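Local coordinates for putative iron-uptake ABC transport system,periplasmic iron-binding protein (PDB 3E13), which probably serves as the periplasmic ferric-iron-binding component of an ABC transporter for iron uptake, carrying Fe(III) in its interdomain cleft, at residues T146-I151 and K310-V315. Numbering follows the deposited sequence.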
loop_
_atom_site.group_PDB
_atom_site.type_symbol
_atom_site.label_atom_id
_atom_site.label_comp_id
_atom_site.label_asym_id
_atom_site.label_seq_id
_atom_site.Cartn_x
_atom_site.Cartn_y
_atom_site.Cartn_z
ATOM N N THR A 146 4.208 -6.886 3.872
ATOM C CA THR A 146 5.191 -5.829 3.913
ATOM C C THR A 146 5.335 -5.213 5.287
ATOM O O THR A 146 6.438 -4.913 5.698
ATOM C CB THR A 146 4.921 -4.797 2.830
ATOM O OG1 THR A 146 5.118 -5.446 1.548
ATOM C CG2 THR A 146 5.908 -3.620 2.917
ATOM N N LEU A 147 4.253 -5.098 6.040
ATOM C CA LEU A 147 4.370 -4.669 7.411
ATOM C C LEU A 147 5.258 -5.620 8.217
ATOM O O LEU A 147 6.130 -5.195 8.957
ATOM C CB LEU A 147 2.999 -4.471 8.053
ATOM C CG LEU A 147 2.907 -4.115 9.538
ATOM C CD1 LEU A 147 3.597 -2.751 9.793
ATOM C CD2 LEU A 147 1.458 -4.052 9.968
ATOM N N LEU A 148 5.037 -6.944 8.094
ATOM C CA LEU A 148 5.839 -7.882 8.836
ATOM C C LEU A 148 7.299 -7.841 8.390
ATOM O O LEU A 148 8.215 -7.904 9.206
ATOM C CB LEU A 148 5.302 -9.298 8.678
ATOM C CG LEU A 148 6.076 -10.336 9.494
ATOM C CD1 LEU A 148 6.036 -10.058 10.948
ATOM C CD2 LEU A 148 5.473 -11.720 9.228
ATOM N N ALA A 149 7.520 -7.716 7.098
ATOM C CA ALA A 149 8.871 -7.538 6.558
ATOM C C ALA A 149 9.571 -6.328 7.188
ATOM O O ALA A 149 10.756 -6.389 7.479
ATOM C CB ALA A 149 8.839 -7.430 5.066
ATOM N N SER A 150 8.820 -5.257 7.403
ATOM C CA SER A 150 9.392 -4.073 8.077
ATOM C C SER A 150 9.782 -4.334 9.515
ATOM O O SER A 150 10.761 -3.745 10.026
ATOM C CB SER A 150 8.458 -2.849 8.000
ATOM O OG SER A 150 7.397 -2.860 8.904
ATOM N N ILE A 151 9.003 -5.158 10.206
ATOM C CA ILE A 151 9.330 -5.555 11.584
ATOM C C ILE A 151 10.596 -6.432 11.621
ATOM O O ILE A 151 11.456 -6.295 12.506
ATOM C CB ILE A 151 8.116 -6.208 12.215
ATOM C CG1 ILE A 151 7.006 -5.163 12.375
ATOM C CG2 ILE A 151 8.445 -6.784 13.563
ATOM C CD1 ILE A 151 5.618 -5.774 12.748
ATOM N N LYS A 310 7.124 -16.831 5.282
ATOM C CA LYS A 310 7.392 -18.059 6.044
ATOM C C LYS A 310 6.978 -17.912 7.498
ATOM O O LYS A 310 6.430 -18.826 8.080
ATOM C CB LYS A 310 8.847 -18.447 5.907
ATOM C CG LYS A 310 9.124 -19.122 4.591
ATOM C CD LYS A 310 10.587 -19.171 4.331
ATOM C CE LYS A 310 10.894 -20.025 3.106
ATOM N NZ LYS A 310 12.320 -19.997 2.731
ATOM N N ILE A 311 7.232 -16.751 8.089
ATOM C CA ILE A 311 6.807 -16.536 9.448
ATOM C C ILE A 311 5.320 -16.544 9.618
ATOM O O ILE A 311 4.812 -17.199 10.544
ATOM C CB ILE A 311 7.431 -15.247 9.996
ATOM C CG1 ILE A 311 8.931 -15.426 10.149
ATOM C CG2 ILE A 311 6.773 -14.792 11.345
ATOM C CD1 ILE A 311 9.655 -14.145 10.687
ATOM N N TYR A 312 4.569 -15.859 8.751
ATOM C CA TYR A 312 3.148 -15.891 8.896
ATOM C C TYR A 312 2.644 -17.350 8.733
ATOM O O TYR A 312 1.728 -17.748 9.461
ATOM C CB TYR A 312 2.496 -15.029 7.826
ATOM C CG TYR A 312 2.337 -13.553 8.153
ATOM C CD1 TYR A 312 2.616 -12.580 7.187
ATOM C CD2 TYR A 312 1.806 -13.129 9.353
ATOM C CE1 TYR A 312 2.403 -11.212 7.455
ATOM C CE2 TYR A 312 1.611 -11.746 9.617
ATOM C CZ TYR A 312 1.900 -10.822 8.674
ATOM O OH TYR A 312 1.653 -9.482 8.938
ATOM N N ASP A 313 3.200 -18.082 7.775
ATOM C CA ASP A 313 2.776 -19.464 7.474
ATOM C C ASP A 313 3.040 -20.323 8.734
ATOM O O ASP A 313 2.196 -21.130 9.123
ATOM C CB ASP A 313 3.547 -20.066 6.268
ATOM C CG ASP A 313 3.079 -19.589 4.884
ATOM O OD1 ASP A 313 2.102 -18.802 4.720
ATOM O OD2 ASP A 313 3.693 -19.970 3.832
ATOM N N GLU A 314 4.194 -20.113 9.375
ATOM C CA GLU A 314 4.668 -20.892 10.534
ATOM C C GLU A 314 3.811 -20.736 11.762
ATOM O O GLU A 314 3.581 -21.724 12.461
ATOM C CB GLU A 314 6.086 -20.480 10.960
ATOM C CG GLU A 314 7.207 -20.867 10.032
ATOM C CD GLU A 314 8.532 -20.179 10.366
ATOM O OE1 GLU A 314 8.762 -19.755 11.535
ATOM O OE2 GLU A 314 9.355 -20.033 9.437
ATOM N N VAL A 315 3.324 -19.516 12.025
ATOM C CA VAL A 315 2.528 -19.266 13.217
ATOM C C VAL A 315 1.032 -19.606 13.046
ATOM O O VAL A 315 0.297 -19.577 14.014
ATOM C CB VAL A 315 2.732 -17.802 13.762
ATOM C CG1 VAL A 315 4.213 -17.502 13.912
ATOM C CG2 VAL A 315 1.985 -16.764 12.911
#
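Just ahead of Leu148, the residue that reaches across to Tyr312 and Ile311, the carbonyl oxygen Leu147 O takes two bonds: Ser150 OG lies 2.7 Å from Leu147 O, and Ile151 N makes the ordinary helical bond to it. The serine hydroxyl comes in at a C=O...O angle of 129°, a bond within one turn of its own helix. This is helix-to-helix packing in a periplasmic binding protein fold: helix 142-155, whose second residue Tyr143 is an iron ligand, lies against the C-terminal helix 305-315. No hydrogen bond links the two segments; Leu148 carries the join. The CB of Leu148 points toward the other helix, and with CG anti to the backbone N (chi1 -177°) Leu148 CD2 comes to lie over the centre of the Tyr312 ring, a CH-pi contact 3.5 Å from the centroid and 8° off the ring normal. Ile311 bounds the same methyl from another side, Ile311 CG2 standing 4.0 Å from Leu148 CD2. Tyr312 OH hydrogen-bonds to Ser144 O, also on helix 142-155, while Phe317 meets the ring edge-to-face. Trp163 of helix 157-170 touches both Leu148 and Tyr312. Nearer the backbone, Leu148 CB sits 3.7 Å from both Tyr312 CE1 and Tyr312 OH.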